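Local atomic coordinates of cytoplasmic protein (PDB entry 7LPO), a protein that probably hydrolyses steryl beta-glucosides, as a fungal sterylglucosidase of glycoside hydrolase family 5. Residues 202-207 and 287-292; 208-213 and 366-371; 214-219 and 398-403; 280-285 and 385-390. All blocks are in the same frame, centred on the assembly; numbering follows the deposited sequence.

Overall arrangement
The four contacts form a compact group, their centres about 13 to 17 Å apart. Residues 202-219 run unbroken through interactions 1, 2 and 3, from the turn before helix 206-221 through most of that helix; along the chain there follow 280-285, 287-292, 366-371, 385-390 and 398-403. Interaction 4 closes between two parts of this later region and is nested inside the loop closed by interaction 3. Interactions 1 and 3 do not touch, their nearest atoms lying about 7 Å apart, whereas Trp368 and Phe387 join interactions 2 and 4. Helix 206-221 is thereby tied to the long excursion between barrel strand 263-267 and helix 400-419 of this TIM-barrel hydrolase.

Interaction 1. Residues 202-207 and 287-292; sequences NYTHLA and AEQQLK
With chi1 at 56°, Thr204 holds OG1 between its backbone N and carbonyl carbon, and CG2 turns toward the amide end of Gln289. Gln289 comes from the opposite direction as an extended chain, CG trans to the backbone N (chi1 174°) and CD continuing the line, which carries its amide across to the threonine. The methyl CG2 of Thr204 sits over one face of the Gln289 amide, 3.6 Å from each of CD, OE1 and NE2. Thr204 OG1 is 3.4 Å from Gln289 NE2, but the polar ends have firmer partners. The hydroxyl is hydrogen-bonded to the carbonyl of Thr201, just upstream. Gln289 NE2 turns back to its own loop and donates to Leu291 O at 3.1 Å and 170°, the acceptor lying in the amide plane; this bond fixes the rotation of the amide. A water extends the contact, 2.8 Å from Thr204 OG1 and donating to Leu291 O at the same 2.8 Å distance. Leu291 O thus receives both the glutamine N-H and the water. Few atoms touch directly, and neither residue is fully buried. The contact is a small, water-bridged surface junction between the turn leading into helix 206-221, whose N-cap position is held by His205, and the irregular loop that follows barrel strand 263-267 in this family 5 TIM-barrel enzyme.

Interaction 2. Residues 208-213 and 366-371; sequences NQTIWT and CIWAHH
Trp368 reaches across from the short, weakly bonded helix 367-370 to Thr210 and Thr213, which lie one turn apart on helix 206-221. Its CB already points at that helix, and chi1 of -57° sets CG beside the backbone N. Along the pyrrole side, CD1 passes 4.0 Å from Thr210 OG1, and the next atom, NE1, makes the polar contact: it donates to Thr210 OG1 at 3.1 Å and 168°. The oxygen lies near the indole plane, at the ring edge, and the bond is almost straight. Further round, CZ2 packs 3.9 Å from the methyl CG2 of Thr210. At the far end of the ring CH2 meets Thr213 CG2 at 3.6 Å, obliquely. On the other side of the benzo ring, the CE3 atom of Trp368 lies 3.7 Å from Phe387 CZ, part of an edge-to-face pair. Ile367 CG2, from its own segment, lies over one indole face, toward its rim.

Thr210 OG1 is also hydrogen-bonded to Leu206 O, one turn earlier, so the buried hydroxyl both ties back to its helix and takes the indole N-H. Thr213 OG1 likewise donates to Gln209 O, 2.7 Å away, and is met by Leu276 N; its methyl is left turned to the tryptophan. Cys366, at the N-cap position, accepts from Ala369 N and helps start the turn that carries Trp368. The result is a buried tryptophan-to-threonine junction between helix 206-221 and the short, weakly bonded helix 367-370, in the loop region that elaborates the TIM barrel.

Interaction 3. Residues 214-219 and 398-403; sequences FFFAGK and VDFVDD
Phe216 and Phe400 have CA atoms 8.6 Å apart, the nearest approach of the two backbones, where a turn of helix 206-221 faces the start of helix 400-419. Asp399 takes the N-cap position of the second helix: its OD1 accepts weakly from the N-H groups of Val401 and Asp402. In return Asp403 OD2 receives Asp399 N at 2.8 Å from above the carboxylate plane, which also steadies this first turn.

Between 214-219 and 398-403 the contact is a single pair of rings. Phe400 has CG trans to its backbone N (chi1 169°), which swings its ring to Phe216 although CB itself does not point there. The edge atoms CE1 and CZ of Phe400 stand over one face of Phe216, toward its rim; CE1 comes within 3.5 Å of Phe216 CD2. The planes are 83° apart and the centroids 5.1 Å. Phe215 CD2 lies 3.6 Å above the centre of the opposite face, so Phe216 is sandwiched between two phenylalanines. Phe404, one turn after Phe400, also touches Phe216. This is a T-shaped (edge-to-face) aromatic pair in the buried packing of helix 206-221 against helix 400-419, which leads into barrel strand 424-427.

Interaction 4. Residues 280-285 and 385-390; sequences KDLAVI and DYFSTL
Lys280 and Asp385 bring their backbones together, CA to CA 5.2 Å, where an irregular loop passes the bend at 385-388; Lys280 O is 3.7 Å from Asp385 CA. Two residues on, Leu282 turns toward the bend and crosses Phe387 at about a right angle. Both methyls meet the ring: CD1 is 3.8 Å from Phe387 CE2, at the edge and near the plane, and CD2 is as close to Phe387 CD2. Tyr386 CD2 lies 3.5 Å above the centre of one Phe387 face, so the ring is held from that side as well as at its rim.

Leu282 is presented by a type I beta turn from Asp281 to Val284, reinforced by an Asx turn in which Asp281 OD1 accepts from Ala283 N at 3.1 Å. Both segments belong to the long excursion after barrel strand 263-267.

The bend at chi2 brings CD of Lys280 to 4.2 Å from Ser388 CB; a second bend at chi4 turns NZ, which is hydrogen-bonded to Gly278 O. Ser388 OG, at chi1 66°, swings back to donate to Asp385 O in the carbonyl plane, on a lone pair, and the same oxygen takes Ser388 N.

Interaction 1. Residues 202-207 and 287-292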
loop_
_atom_site.group_PDB
_atom_site.type_symbol
_atom_site.label_atom_id
_atom_site.label_comp_id
_atom_site.label_asym_id
_atom_site.label_seq_id
_atom_site.Cartn_x
_atom_site.Cartn_y
_atom_site.Cartn_z
ATOM N N ASN A 202 7.284 13.453 -5.572
ATOM C CA ASN A 202 6.355 14.510 -5.197
ATOM C C ASN A 202 6.317 14.702 -3.689
ATOM O O ASN A 202 6.085 15.816 -3.220
ATOM C CB ASN A 202 4.968 14.208 -5.765
ATOM C CG ASN A 202 4.857 14.595 -7.245
ATOM O OD1 ASN A 202 5.187 15.709 -7.630
ATOM N ND2 ASN A 202 4.422 13.671 -8.068
ATOM N N TYR A 203 6.608 13.656 -2.912
ATOM C CA TYR A 203 6.645 13.813 -1.456
ATOM C C TYR A 203 7.671 14.849 -1.012
ATOM O O TYR A 203 7.535 15.421 0.076
ATOM C CB TYR A 203 6.961 12.485 -0.755
ATOM C CG TYR A 203 5.806 11.514 -0.681
ATOM C CD1 TYR A 203 4.640 11.823 0.028
ATOM C CD2 TYR A 203 5.884 10.281 -1.306
ATOM C CE1 TYR A 203 3.579 10.931 0.096
ATOM C CE2 TYR A 203 4.838 9.380 -1.240
ATOM C CZ TYR A 203 3.681 9.708 -0.552
ATOM O OH TYR A 203 2.641 8.797 -0.513
ATOM N N THR A 204 8.693 15.102 -1.825
ATOM C CA THR A 204 9.745 16.053 -1.493
ATOM C C THR A 204 9.759 17.231 -2.461
ATOM O O THR A 204 10.801 17.851 -2.675
ATOM C CB THR A 204 11.116 15.367 -1.457
ATOM O OG1 THR A 204 11.394 14.717 -2.700
ATOM C CG2 THR A 204 11.166 14.315 -0.342
ATOM N N HIS A 205 8.611 17.551 -3.048
ATOM C CA HIS A 205 8.411 18.824 -3.720
ATOM C C HIS A 205 7.423 19.665 -2.919
ATOM O O HIS A 205 6.772 19.188 -1.986
ATOM C CB HIS A 205 7.921 18.617 -5.149
ATOM C CG HIS A 205 8.996 18.211 -6.107
ATOM N ND1 HIS A 205 9.664 17.013 -6.005
ATOM C CD2 HIS A 205 9.509 18.832 -7.197
ATOM C CE1 HIS A 205 10.534 16.904 -6.992
ATOM N NE2 HIS A 205 10.460 17.994 -7.731
ATOM N N LEU A 206 7.284 20.924 -3.330
ATOM C CA LEU A 206 6.746 21.956 -2.444
ATOM C C LEU A 206 5.293 21.701 -2.044
ATOM O O LEU A 206 4.900 21.974 -0.903
ATOM C CB LEU A 206 6.885 23.321 -3.118
ATOM C CG LEU A 206 6.245 24.511 -2.393
ATOM C CD1 LEU A 206 6.822 24.617 -1.000
ATOM C CD2 LEU A 206 6.443 25.827 -3.146
ATOM N N ALA A 207 4.468 21.205 -2.961
ATOM C CA ALA A 207 3.057 21.051 -2.622
ATOM C C ALA A 207 2.875 20.023 -1.511
ATOM O O ALA A 207 2.228 20.295 -0.491
ATOM C CB ALA A 207 2.249 20.666 -3.861
ATOM N N ALA A 287 21.557 13.329 2.179
ATOM C CA ALA A 287 21.969 12.101 1.507
ATOM C C ALA A 287 21.140 10.910 1.963
ATOM O O ALA A 287 21.068 9.904 1.251
ATOM C CB ALA A 287 23.453 11.820 1.757
ATOM N N GLU A 288 20.508 11.014 3.131
ATOM C CA GLU A 288 19.719 9.919 3.678
ATOM C C GLU A 288 18.372 9.776 2.975
ATOM O O GLU A 288 17.807 8.674 2.957
ATOM C CB GLU A 288 19.525 10.136 5.182
ATOM C CG GLU A 288 20.829 10.222 5.997
ATOM C CD GLU A 288 21.676 11.456 5.673
ATOM O OE1 GLU A 288 21.134 12.432 5.109
ATOM O OE2 GLU A 288 22.889 11.448 5.971
ATOM N N GLN A 289 17.838 10.865 2.410
ATOM C CA GLN A 289 16.619 10.796 1.610
ATOM C C GLN A 289 16.861 9.822 0.466
ATOM O O GLN A 289 17.647 10.112 -0.439
ATOM C CB GLN A 289 16.230 12.181 1.089
ATOM C CG GLN A 289 15.058 12.176 0.126
ATOM C CD GLN A 289 14.705 13.575 -0.393
ATOM O OE1 GLN A 289 14.696 14.557 0.353
ATOM N NE2 GLN A 289 14.416 13.660 -1.680
ATOM N N GLN A 290 16.213 8.660 0.492
ATOM C CA GLN A 290 16.606 7.594 -0.424
ATOM C C GLN A 290 16.016 7.752 -1.819
ATOM O O GLN A 290 16.541 7.153 -2.766
ATOM C CB GLN A 290 16.205 6.232 0.155
ATOM C CG GLN A 290 17.251 5.121 -0.036
ATOM C CD GLN A 290 18.671 5.548 0.322
ATOM O OE1 GLN A 290 18.955 5.923 1.462
ATOM N NE2 GLN A 290 19.569 5.495 -0.659
ATOM N N LEU A 291 14.959 8.547 -1.979
ATOM C CA LEU A 291 14.308 8.730 -3.269
ATOM C C LEU A 291 14.649 10.109 -3.830
ATOM O O LEU A 291 14.108 11.128 -3.388
ATOM C CB LEU A 291 12.801 8.556 -3.145
ATOM C CG LEU A 291 12.057 8.629 -4.475
ATOM C CD1 LEU A 291 12.779 7.830 -5.537
ATOM C CD2 LEU A 291 10.621 8.152 -4.313
ATOM N N LYS A 292 15.556 10.131 -4.802
ATOM C CA LYS A 292 15.830 11.316 -5.599
ATOM C C LYS A 292 15.862 10.896 -7.055
ATOM O O LYS A 292 16.560 9.944 -7.414
ATOM C CB LYS A 292 17.153 11.971 -5.215
ATOM C CG LYS A 292 17.321 12.198 -3.728
ATOM C CD LYS A 292 18.689 12.772 -3.425
ATOM C CE LYS A 292 19.445 11.891 -2.451
ATOM N NZ LYS A 292 20.559 12.626 -1.798
HETATM O O HOH W 1 11.540 11.931 -2.818
HETATM O O HOH W 2 13.444 15.264 -3.910
#

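Interaction 2. Residues 208-213 and 366-371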
loop_
_atom_site.group_PDB
_atom_site.type_symbol
_atom_site.label_atom_id
_atom_site.label_comp_id
_atom_site.label_asym_id
_atom_site.label_seq_id
_atom_site.Cartn_x
_atom_site.Cartn_y
_atom_site.Cartn_z
ATOM N N ASN A 208 3.414 18.818 -1.707
ATOM C CA ASN A 208 3.339 17.800 -0.666
ATOM C C ASN A 208 4.065 18.250 0.597
ATOM O O ASN A 208 3.638 17.933 1.715
ATOM C CB ASN A 208 3.940 16.483 -1.161
ATOM C CG ASN A 208 2.913 15.569 -1.790
ATOM O OD1 ASN A 208 2.453 14.616 -1.163
ATOM N ND2 ASN A 208 2.555 15.848 -3.047
ATOM N N GLN A 209 5.202 18.942 0.438
ATOM C CA GLN A 209 5.957 19.378 1.608
ATOM C C GLN A 209 5.121 20.324 2.458
ATOM O O GLN A 209 5.178 20.288 3.691
ATOM C CB GLN A 209 7.263 20.052 1.179
ATOM C CG GLN A 209 8.355 19.081 0.792
ATOM C CD GLN A 209 9.510 19.751 0.073
ATOM O OE1 GLN A 209 9.323 20.692 -0.710
ATOM N NE2 GLN A 209 10.718 19.267 0.334
ATOM N N THR A 210 4.315 21.162 1.813
ATOM C CA THR A 210 3.443 22.067 2.547
ATOM C C THR A 210 2.242 21.324 3.106
ATOM O O THR A 210 1.951 21.407 4.304
ATOM C CB THR A 210 2.984 23.208 1.638
ATOM O OG1 THR A 210 4.126 23.948 1.207
ATOM C CG2 THR A 210 2.021 24.138 2.372
ATOM N N ILE A 211 1.548 20.576 2.246
ATOM C CA ILE A 211 0.245 20.038 2.611
ATOM C C ILE A 211 0.377 19.043 3.750
ATOM O O ILE A 211 -0.435 19.042 4.680
ATOM C CB ILE A 211 -0.434 19.409 1.380
ATOM C CG1 ILE A 211 -0.851 20.503 0.401
ATOM C CG2 ILE A 211 -1.657 18.598 1.800
ATOM C CD1 ILE A 211 -1.185 19.989 -0.998
ATOM N N TRP A 212 1.394 18.175 3.692
ATOM C CA TRP A 212 1.582 17.193 4.751
ATOM C C TRP A 212 1.994 17.849 6.063
ATOM O O TRP A 212 1.627 17.359 7.133
ATOM C CB TRP A 212 2.616 16.158 4.319
ATOM C CG TRP A 212 2.098 15.165 3.344
ATOM C CD1 TRP A 212 2.493 15.011 2.055
ATOM C CD2 TRP A 212 1.074 14.185 3.575
ATOM N NE1 TRP A 212 1.787 13.987 1.465
ATOM C CE2 TRP A 212 0.907 13.467 2.375
ATOM C CE3 TRP A 212 0.284 13.847 4.680
ATOM C CZ2 TRP A 212 -0.009 12.423 2.247
ATOM C CZ3 TRP A 212 -0.622 12.809 4.553
ATOM C CH2 TRP A 212 -0.764 12.110 3.342
ATOM N N THR A 213 2.754 18.946 6.010
ATOM C CA THR A 213 3.080 19.674 7.234
ATOM C C THR A 213 1.819 20.273 7.854
ATOM O O THR A 213 1.646 20.248 9.081
ATOM C CB THR A 213 4.112 20.763 6.930
ATOM O OG1 THR A 213 5.295 20.187 6.367
ATOM C CG2 THR A 213 4.513 21.520 8.181
ATOM N N CYS A 366 4.223 33.183 -0.061
ATOM C CA CYS A 366 4.658 31.954 0.588
ATOM C C CYS A 366 4.232 31.931 2.048
ATOM O O CYS A 366 4.535 32.856 2.812
ATOM C CB CYS A 366 6.177 31.804 0.495
ATOM S SG CYS A 366 6.812 30.306 1.270
ATOM N N ILE A 367 3.543 30.855 2.439
ATOM C CA ILE A 367 3.076 30.731 3.813
ATOM C C ILE A 367 4.231 30.482 4.776
ATOM O O ILE A 367 4.127 30.822 5.962
ATOM C CB ILE A 367 2.005 29.624 3.897
ATOM C CG1 ILE A 367 1.223 29.725 5.210
ATOM C CG2 ILE A 367 2.621 28.236 3.749
ATOM C CD1 ILE A 367 0.466 31.055 5.373
ATOM N N TRP A 368 5.353 29.936 4.293
ATOM C CA TRP A 368 6.493 29.685 5.173
ATOM C C TRP A 368 7.298 30.952 5.408
ATOM O O TRP A 368 7.754 31.202 6.529
ATOM C CB TRP A 368 7.357 28.574 4.586
ATOM C CG TRP A 368 6.538 27.344 4.389
ATOM C CD1 TRP A 368 6.308 26.687 3.218
ATOM C CD2 TRP A 368 5.801 26.639 5.398
ATOM N NE1 TRP A 368 5.470 25.617 3.433
ATOM C CE2 TRP A 368 5.158 25.561 4.766
ATOM C CE3 TRP A 368 5.629 26.816 6.773
ATOM C CZ2 TRP A 368 4.367 24.657 5.465
ATOM C CZ3 TRP A 368 4.843 25.927 7.461
ATOM C CH2 TRP A 368 4.221 24.860 6.810
ATOM N N ALA A 369 7.446 31.779 4.371
ATOM C CA ALA A 369 7.966 33.126 4.575
ATOM C C ALA A 369 7.086 33.897 5.547
ATOM O O ALA A 369 7.585 34.643 6.398
ATOM C CB ALA A 369 8.052 33.865 3.237
ATOM N N HIS A 370 5.770 33.722 5.436
ATOM C CA HIS A 370 4.840 34.430 6.299
ATOM C C HIS A 370 4.978 34.012 7.752
ATOM O O HIS A 370 4.563 34.761 8.637
ATOM C CB HIS A 370 3.410 34.191 5.820
ATOM C CG HIS A 370 2.402 35.061 6.495
ATOM N ND1 HIS A 370 2.502 36.433 6.509
ATOM C CD2 HIS A 370 1.278 34.754 7.181
ATOM C CE1 HIS A 370 1.476 36.937 7.169
ATOM N NE2 HIS A 370 0.725 35.938 7.596
ATOM N N HIS A 371 5.536 32.835 8.014
ATOM C CA HIS A 371 5.845 32.397 9.364
ATOM C C HIS A 371 7.306 32.633 9.724
ATOM O O HIS A 371 7.765 32.144 10.758
ATOM C CB HIS A 371 5.477 30.918 9.527
ATOM C CG HIS A 371 4.007 30.691 9.679
ATOM N ND1 HIS A 371 3.159 30.561 8.599
ATOM C CD2 HIS A 371 3.223 30.637 10.783
ATOM C CE1 HIS A 371 1.919 30.411 9.033
ATOM N NE2 HIS A 371 1.932 30.445 10.354
#

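Interaction 3. Residues 214-219 and 398-403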
loop_
_atom_site.group_PDB
_atom_site.type_symbol
_atom_site.label_atom_id
_atom_site.label_comp_id
_atom_site.label_asym_id
_atom_site.label_seq_id
_atom_site.Cartn_x
_atom_site.Cartn_y
_atom_site.Cartn_z
ATOM N N PHE A 214 0.928 20.812 7.012
ATOM C CA PHE A 214 -0.389 21.246 7.468
ATOM C C PHE A 214 -1.137 20.091 8.130
ATOM O O PHE A 214 -1.581 20.192 9.278
ATOM C CB PHE A 214 -1.203 21.793 6.279
ATOM C CG PHE A 214 -0.794 23.169 5.799
ATOM C CD1 PHE A 214 0.099 23.955 6.501
ATOM C CD2 PHE A 214 -1.342 23.686 4.630
ATOM C CE1 PHE A 214 0.433 25.239 6.053
ATOM C CE2 PHE A 214 -1.000 24.964 4.171
ATOM C CZ PHE A 214 -0.115 25.736 4.880
ATOM N N PHE A 215 -1.271 18.973 7.408
ATOM C CA PHE A 215 -2.116 17.866 7.858
ATOM C C PHE A 215 -1.724 17.369 9.246
ATOM O O PHE A 215 -2.585 17.176 10.112
ATOM C CB PHE A 215 -2.040 16.722 6.842
ATOM C CG PHE A 215 -3.027 15.606 7.090
ATOM C CD1 PHE A 215 -4.349 15.723 6.678
ATOM C CD2 PHE A 215 -2.628 14.432 7.715
ATOM C CE1 PHE A 215 -5.252 14.707 6.884
ATOM C CE2 PHE A 215 -3.537 13.406 7.925
ATOM C CZ PHE A 215 -4.858 13.554 7.500
ATOM N N PHE A 216 -0.437 17.120 9.466
ATOM C CA PHE A 216 0.017 16.468 10.683
ATOM C C PHE A 216 0.481 17.437 11.752
ATOM O O PHE A 216 0.522 17.052 12.922
ATOM C CB PHE A 216 1.180 15.510 10.393
ATOM C CG PHE A 216 0.764 14.225 9.775
ATOM C CD1 PHE A 216 -0.093 13.369 10.435
ATOM C CD2 PHE A 216 1.226 13.870 8.529
ATOM C CE1 PHE A 216 -0.480 12.188 9.865
ATOM C CE2 PHE A 216 0.845 12.679 7.954
ATOM C CZ PHE A 216 -0.004 11.835 8.624
ATOM N N ALA A 217 0.845 18.675 11.386
ATOM C CA ALA A 217 1.479 19.555 12.361
ATOM C C ALA A 217 1.233 21.034 12.094
ATOM O O ALA A 217 2.040 21.864 12.530
ATOM C CB ALA A 217 3.002 19.283 12.385
ATOM N N GLY A 218 0.151 21.381 11.398
ATOM C CA GLY A 218 -0.149 22.783 11.151
ATOM C C GLY A 218 -0.185 23.629 12.410
ATOM O O GLY A 218 0.222 24.792 12.400
ATOM N N LYS A 219 -0.666 23.061 13.518
ATOM C CA LYS A 219 -0.771 23.847 14.749
ATOM C C LYS A 219 0.596 24.209 15.318
ATOM O O LYS A 219 0.708 25.180 16.074
ATOM C CB LYS A 219 -1.586 23.086 15.801
ATOM C CG LYS A 219 -3.074 23.026 15.503
ATOM C CD LYS A 219 -3.838 22.256 16.576
ATOM C CE LYS A 219 -3.789 20.756 16.322
ATOM N NZ LYS A 219 -4.838 20.004 17.089
ATOM N N VAL A 398 12.006 17.119 17.288
ATOM C CA VAL A 398 10.726 16.450 17.069
ATOM C C VAL A 398 10.932 15.096 16.397
ATOM O O VAL A 398 11.914 14.850 15.694
ATOM C CB VAL A 398 9.752 17.313 16.232
ATOM C CG1 VAL A 398 9.393 18.608 16.959
ATOM C CG2 VAL A 398 10.350 17.590 14.855
ATOM N N ASP A 399 9.955 14.217 16.599
ATOM C CA ASP A 399 9.888 12.896 15.982
ATOM C C ASP A 399 8.553 12.816 15.255
ATOM O O ASP A 399 7.498 12.807 15.896
ATOM C CB ASP A 399 10.006 11.799 17.038
ATOM C CG ASP A 399 10.038 10.406 16.440
ATOM O OD1 ASP A 399 9.377 10.172 15.404
ATOM O OD2 ASP A 399 10.730 9.535 17.016
ATOM N N PHE A 400 8.593 12.750 13.923
ATOM C CA PHE A 400 7.351 12.758 13.157
ATOM C C PHE A 400 6.417 11.642 13.605
ATOM O O PHE A 400 5.216 11.865 13.795
ATOM C CB PHE A 400 7.644 12.626 11.662
ATOM C CG PHE A 400 6.420 12.357 10.829
ATOM C CD1 PHE A 400 5.465 13.329 10.660
ATOM C CD2 PHE A 400 6.221 11.125 10.240
ATOM C CE1 PHE A 400 4.334 13.093 9.904
ATOM C CE2 PHE A 400 5.094 10.877 9.494
ATOM C CZ PHE A 400 4.143 11.872 9.330
ATOM N N VAL A 401 6.956 10.436 13.794
ATOM C CA VAL A 401 6.105 9.278 14.050
ATOM C C VAL A 401 5.505 9.344 15.446
ATOM O O VAL A 401 4.316 9.055 15.630
ATOM C CB VAL A 401 6.890 7.969 13.846
ATOM C CG1 VAL A 401 6.065 6.787 14.315
ATOM C CG2 VAL A 401 7.274 7.802 12.399
ATOM N N ASP A 402 6.303 9.721 16.450
ATOM C CA ASP A 402 5.795 9.705 17.820
ATOM C C ASP A 402 4.968 10.942 18.147
ATOM O O ASP A 402 4.020 10.858 18.934
ATOM C CB ASP A 402 6.935 9.606 18.843
ATOM C CG ASP A 402 7.909 8.488 18.546
ATOM O OD1 ASP A 402 7.508 7.469 17.937
ATOM O OD2 ASP A 402 9.091 8.633 18.935
ATOM N N ASP A 403 5.319 12.096 17.590
ATOM C CA ASP A 403 4.704 13.345 18.015
ATOM C C ASP A 403 3.508 13.758 17.171
ATOM O O ASP A 403 2.644 14.485 17.672
ATOM C CB ASP A 403 5.727 14.479 17.985
ATOM C CG ASP A 403 6.921 14.207 18.873
ATOM O OD1 ASP A 403 6.766 13.436 19.848
ATOM O OD2 ASP A 403 8.012 14.755 18.585
#

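Interaction 4. Residues 280-285 and 385-390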
loop_
_atom_site.group_PDB
_atom_site.type_symbol
_atom_site.label_atom_id
_atom_site.label_comp_id
_atom_site.label_asym_id
_atom_site.label_seq_id
_atom_site.Cartn_x
_atom_site.Cartn_y
_atom_site.Cartn_z
ATOM N N LYS A 280 16.161 18.835 8.948
ATOM C CA LYS A 280 17.250 19.380 9.751
ATOM C C LYS A 280 17.784 20.684 9.174
ATOM O O LYS A 280 18.249 21.545 9.925
ATOM C CB LYS A 280 18.383 18.355 9.860
ATOM C CG LYS A 280 17.959 17.025 10.465
ATOM C CD LYS A 280 17.609 17.173 11.936
ATOM C CE LYS A 280 17.049 15.872 12.516
ATOM N NZ LYS A 280 15.554 15.910 12.655
ATOM N N ASP A 281 17.714 20.850 7.857
ATOM C CA ASP A 281 18.347 21.984 7.192
ATOM C C ASP A 281 17.621 22.199 5.870
ATOM O O ASP A 281 17.762 21.397 4.941
ATOM C CB ASP A 281 19.832 21.712 6.984
ATOM C CG ASP A 281 20.592 22.925 6.493
ATOM O OD1 ASP A 281 19.951 23.939 6.153
ATOM O OD2 ASP A 281 21.841 22.858 6.446
ATOM N N LEU A 282 16.846 23.274 5.790
ATOM C CA LEU A 282 16.047 23.535 4.604
ATOM C C LEU A 282 16.885 23.909 3.388
ATOM O O LEU A 282 16.329 24.050 2.291
ATOM C CB LEU A 282 15.049 24.648 4.910
ATOM C CG LEU A 282 13.939 24.252 5.889
ATOM C CD1 LEU A 282 13.284 25.479 6.477
ATOM C CD2 LEU A 282 12.917 23.375 5.196
ATOM N N ALA A 283 18.194 24.069 3.543
ATOM C CA ALA A 283 19.041 24.455 2.425
ATOM C C ALA A 283 19.589 23.260 1.656
ATOM O O ALA A 283 20.264 23.449 0.641
ATOM C CB ALA A 283 20.202 25.319 2.922
ATOM N N VAL A 284 19.316 22.039 2.093
ATOM C CA VAL A 284 19.895 20.866 1.456
ATOM C C VAL A 284 18.889 19.727 1.426
ATOM O O VAL A 284 17.973 19.655 2.248
ATOM C CB VAL A 284 21.182 20.416 2.184
ATOM C CG1 VAL A 284 22.237 21.506 2.141
ATOM C CG2 VAL A 284 20.865 20.051 3.627
ATOM N N ILE A 285 19.068 18.838 0.455
ATOM C CA ILE A 285 18.439 17.523 0.461
ATOM C C ILE A 285 19.405 16.556 1.141
ATOM O O ILE A 285 20.545 16.415 0.675
ATOM C CB ILE A 285 18.114 17.050 -0.959
ATOM C CG1 ILE A 285 16.912 17.815 -1.521
ATOM C CG2 ILE A 285 17.841 15.543 -0.962
ATOM C CD1 ILE A 285 16.793 17.741 -3.017
ATOM N N ASP A 385 16.502 25.353 10.534
ATOM C CA ASP A 385 16.088 24.214 11.345
ATOM C C ASP A 385 14.659 24.347 11.870
ATOM O O ASP A 385 14.257 23.579 12.750
ATOM C CB ASP A 385 17.052 24.040 12.518
ATOM C CG ASP A 385 17.021 25.224 13.470
ATOM O OD1 ASP A 385 16.667 26.345 13.030
ATOM O OD2 ASP A 385 17.346 25.036 14.659
ATOM N N TYR A 386 13.887 25.286 11.335
ATOM C CA TYR A 386 12.532 25.577 11.793
ATOM C C TYR A 386 11.703 24.336 12.087
ATOM O O TYR A 386 11.002 24.285 13.106
ATOM C CB TYR A 386 11.828 26.423 10.730
ATOM C CG TYR A 386 10.424 26.860 11.057
ATOM C CD1 TYR A 386 10.188 27.830 12.028
ATOM C CD2 TYR A 386 9.333 26.338 10.374
ATOM C CE1 TYR A 386 8.899 28.252 12.326
ATOM C CE2 TYR A 386 8.037 26.765 10.665
ATOM C CZ TYR A 386 7.836 27.714 11.642
ATOM O OH TYR A 386 6.569 28.126 11.937
ATOM N N PHE A 387 11.768 23.341 11.201
ATOM C CA PHE A 387 10.902 22.174 11.295
ATOM C C PHE A 387 11.506 21.025 12.102
ATOM O O PHE A 387 10.833 20.009 12.301
ATOM C CB PHE A 387 10.553 21.674 9.894
ATOM C CG PHE A 387 9.784 22.662 9.059
ATOM C CD1 PHE A 387 8.408 22.783 9.186
ATOM C CD2 PHE A 387 10.432 23.455 8.125
ATOM C CE1 PHE A 387 7.688 23.688 8.387
ATOM C CE2 PHE A 387 9.724 24.354 7.330
ATOM C CZ PHE A 387 8.346 24.462 7.459
ATOM N N SER A 388 12.741 21.148 12.575
ATOM C CA SER A 388 13.373 20.069 13.328
ATOM C C SER A 388 13.061 20.106 14.819
ATOM O O SER A 388 13.341 19.127 15.522
ATOM C CB SER A 388 14.891 20.116 13.141
ATOM O OG SER A 388 15.430 21.289 13.728
ATOM N N THR A 389 12.501 21.204 15.311
ATOM C CA THR A 389 12.207 21.387 16.723
ATOM C C THR A 389 10.833 22.044 16.828
ATOM O O THR A 389 10.138 22.227 15.828
ATOM C CB THR A 389 13.293 22.242 17.401
ATOM O OG1 THR A 389 13.405 23.508 16.729
ATOM C CG2 THR A 389 14.657 21.538 17.364
ATOM N N LEU A 390 10.443 22.422 18.034
ATOM C CA LEU A 390 9.221 23.205 18.232
ATOM C C LEU A 390 9.550 24.694 18.175
ATOM O O LEU A 390 10.445 25.145 18.898
ATOM C CB LEU A 390 8.578 22.868 19.570
ATOM C CG LEU A 390 8.330 21.369 19.775
ATOM C CD1 LEU A 390 8.039 21.055 21.224
ATOM C CD2 LEU A 390 7.175 20.897 18.878
HETATM O O HOH W 3 13.849 16.424 14.479
#